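Local atomic coordinates of Serine/threonine-protein kinase Tel1 (Chaetomium thermophilum, PDB entry 6SKY), a protein that probably phosphorylates serine and threonine residues preceding glutamine, using ATP, to start checkpoint signalling after DNA damage. Residues Met2119-Tyr2124 with Ile2171-Ala2177. Residue numbers count along the deposited sequence, not the author numbering.
Sequences MMSGRY and IFRFHRA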
loop_
_atom_site.group_PDB
_atom_site.type_symbol
_atom_site.label_atom_id
_atom_site.label_comp_id
_atom_site.label_asym_id
_atom_site.label_seq_id
_atom_site.Cartn_x
_atom_site.Cartn_y
_atom_site.Cartn_z
ATOM N N MET A 2119 -20.236 0.458 -19.699
ATOM C CA MET A 2119 -18.932 -0.152 -19.444
ATOM C C MET A 2119 -18.434 0.097 -18.037
ATOM O O MET A 2119 -17.635 -0.689 -17.525
ATOM C CB MET A 2119 -17.900 0.382 -20.423
ATOM C CG MET A 2119 -17.983 -0.191 -21.786
ATOM S SD MET A 2119 -16.925 0.656 -22.933
ATOM C CE MET A 2119 -17.125 -0.406 -24.334
ATOM N N MET A 2120 -18.855 1.199 -17.414
ATOM C CA MET A 2120 -18.347 1.529 -16.080
ATOM C C MET A 2120 -18.496 0.390 -15.079
ATOM O O MET A 2120 -17.654 0.234 -14.194
ATOM C CB MET A 2120 -19.051 2.761 -15.534
ATOM C CG MET A 2120 -18.720 4.025 -16.269
ATOM S SD MET A 2120 -17.011 4.518 -16.072
ATOM C CE MET A 2120 -17.027 6.029 -17.018
ATOM N N SER A 2121 -19.549 -0.414 -15.194
ATOM C CA SER A 2121 -19.812 -1.481 -14.237
ATOM C C SER A 2121 -19.534 -2.880 -14.766
ATOM O O SER A 2121 -19.600 -3.838 -13.991
ATOM C CB SER A 2121 -21.267 -1.417 -13.765
ATOM O OG SER A 2121 -22.010 -0.492 -14.536
ATOM N N GLY A 2122 -19.228 -3.032 -16.045
ATOM C CA GLY A 2122 -19.109 -4.339 -16.639
ATOM C C GLY A 2122 -17.845 -5.065 -16.243
ATOM O O GLY A 2122 -16.988 -4.568 -15.518
ATOM N N ARG A 2123 -17.739 -6.290 -16.742
ATOM C CA ARG A 2123 -16.586 -7.127 -16.465
ATOM C C ARG A 2123 -15.338 -6.518 -17.082
ATOM O O ARG A 2123 -15.393 -5.884 -18.134
ATOM C CB ARG A 2123 -16.829 -8.525 -17.015
ATOM C CG ARG A 2123 -15.892 -9.567 -16.504
ATOM C CD ARG A 2123 -16.470 -10.934 -16.740
ATOM N NE ARG A 2123 -17.889 -10.967 -16.410
ATOM C CZ ARG A 2123 -18.585 -12.081 -16.235
ATOM N NH1 ARG A 2123 -19.874 -12.017 -15.940
ATOM N NH2 ARG A 2123 -17.991 -13.258 -16.343
ATOM N N TYR A 2124 -14.197 -6.708 -16.426
ATOM C CA TYR A 2124 -13.016 -5.969 -16.850
ATOM C C TYR A 2124 -12.377 -6.541 -18.105
ATOM O O TYR A 2124 -11.845 -5.779 -18.913
ATOM C CB TYR A 2124 -11.978 -5.913 -15.738
ATOM C CG TYR A 2124 -10.691 -5.287 -16.199
ATOM C CD1 TYR A 2124 -10.629 -3.939 -16.521
ATOM C CD2 TYR A 2124 -9.546 -6.042 -16.341
ATOM C CE1 TYR A 2124 -9.468 -3.371 -16.956
ATOM C CE2 TYR A 2124 -8.379 -5.480 -16.775
ATOM C CZ TYR A 2124 -8.344 -4.145 -17.079
ATOM O OH TYR A 2124 -7.170 -3.589 -17.512
ATOM N N ILE A 2171 -13.035 5.703 -18.311
ATOM C CA ILE A 2171 -13.488 4.345 -18.006
ATOM C C ILE A 2171 -12.414 3.575 -17.251
ATOM O O ILE A 2171 -12.692 2.927 -16.241
ATOM C CB ILE A 2171 -13.903 3.604 -19.286
ATOM C CG1 ILE A 2171 -15.050 4.326 -19.964
ATOM C CG2 ILE A 2171 -14.339 2.221 -18.951
ATOM C CD1 ILE A 2171 -15.282 3.882 -21.354
ATOM N N PHE A 2172 -11.175 3.621 -17.734
ATOM C CA PHE A 2172 -10.093 2.901 -17.073
ATOM C C PHE A 2172 -9.816 3.445 -15.688
ATOM O O PHE A 2172 -9.321 2.715 -14.829
ATOM C CB PHE A 2172 -8.820 2.971 -17.906
ATOM C CG PHE A 2172 -8.800 2.028 -19.055
ATOM C CD1 PHE A 2172 -9.168 0.719 -18.889
ATOM C CD2 PHE A 2172 -8.426 2.455 -20.306
ATOM C CE1 PHE A 2172 -9.158 -0.143 -19.943
ATOM C CE2 PHE A 2172 -8.415 1.598 -21.359
ATOM C CZ PHE A 2172 -8.782 0.297 -21.181
ATOM N N ARG A 2173 -10.087 4.725 -15.456
ATOM C CA ARG A 2173 -9.895 5.262 -14.122
ATOM C C ARG A 2173 -10.889 4.668 -13.141
ATOM O O ARG A 2173 -10.517 4.331 -12.015
ATOM C CB ARG A 2173 -10.002 6.779 -14.140
ATOM C CG ARG A 2173 -9.668 7.417 -12.820
ATOM C CD ARG A 2173 -9.238 8.856 -12.986
ATOM N NE ARG A 2173 -8.106 8.999 -13.890
ATOM C CZ ARG A 2173 -8.174 9.619 -15.058
ATOM N NH1 ARG A 2173 -7.102 9.713 -15.828
ATOM N NH2 ARG A 2173 -9.320 10.155 -15.450
ATOM N N PHE A 2174 -12.156 4.518 -13.537
ATOM C CA PHE A 2174 -13.101 3.941 -12.581
ATOM C C PHE A 2174 -12.738 2.506 -12.205
ATOM O O PHE A 2174 -12.998 2.075 -11.081
ATOM C CB PHE A 2174 -14.532 3.984 -13.097
ATOM C CG PHE A 2174 -15.522 3.382 -12.134
ATOM C CD1 PHE A 2174 -15.990 4.107 -11.060
ATOM C CD2 PHE A 2174 -15.955 2.080 -12.281
ATOM C CE1 PHE A 2174 -16.880 3.551 -10.163
ATOM C CE2 PHE A 2174 -16.845 1.524 -11.387
ATOM C CZ PHE A 2174 -17.308 2.261 -10.330
ATOM N N HIS A 2175 -12.162 1.745 -13.122
ATOM C CA HIS A 2175 -11.787 0.371 -12.820
ATOM C C HIS A 2175 -10.512 0.262 -12.005
ATOM O O HIS A 2175 -10.082 -0.858 -11.723
ATOM C CB HIS A 2175 -11.606 -0.432 -14.105
ATOM C CG HIS A 2175 -12.879 -0.950 -14.685
ATOM N ND1 HIS A 2175 -13.852 -0.127 -15.199
ATOM C CD2 HIS A 2175 -13.335 -2.212 -14.842
ATOM C CE1 HIS A 2175 -14.855 -0.858 -15.642
ATOM N NE2 HIS A 2175 -14.564 -2.127 -15.439
ATOM N N ARG A 2176 -9.891 1.383 -11.645
ATOM C CA ARG A 2176 -8.619 1.396 -10.927
ATOM C C ARG A 2176 -7.553 0.602 -11.670
ATOM O O ARG A 2176 -6.803 -0.170 -11.074
ATOM C CB ARG A 2176 -8.775 0.874 -9.500
ATOM C CG ARG A 2176 -9.850 1.563 -8.694
ATOM C CD ARG A 2176 -9.511 3.010 -8.460
ATOM N NE ARG A 2176 -10.445 3.661 -7.549
ATOM C CZ ARG A 2176 -10.384 3.568 -6.225
ATOM N NH1 ARG A 2176 -11.273 4.201 -5.472
ATOM N NH2 ARG A 2176 -9.437 2.838 -5.650
ATOM N N ALA A 2177 -7.482 0.788 -12.980
ATOM C CA ALA A 2177 -6.476 0.139 -13.814
ATOM C C ALA A 2177 -5.362 1.148 -14.048
ATOM O O ALA A 2177 -5.467 2.008 -14.921
ATOM C CB ALA A 2177 -7.086 -0.346 -15.121
#
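Where helical hairpins stack side by side, their turns can pack against one another; here M2120, H2175 and Y2124 bury the most surface. H2175, just past the end of helix 2154-2174, points toward the loop between helices 2102-2119 and 2124-2143. Its ring lies between two carbonyl oxygens, NE2 3.4 Å from O of G2122 across the interface and ND1 3.4 Å from O of I2171 in its own last turn; each is at best a weak hydrogen bond, and a neutral imidazole could donate only one at a time. M2120 packs beside that turn, its CE 3.9 Å from CG1 of I2171 and its SD 3.9 Å from CB of F2174, with an oblique Met-aromatic contact to the F2174 ring. Beyond the histidine, CD1 of Y2124 lies 3.6 Å from CD2 of H2175, and the tyrosine also reaches F2172 and A2177. R2637 and R2640, in the kinase region, touch the same loop and helix end. A Schellman motif at R2176 ends the helix, and the arrangement is consistent with packing between neighbouring hairpins of the alpha-solenoid FAT domain where it meets the kinase.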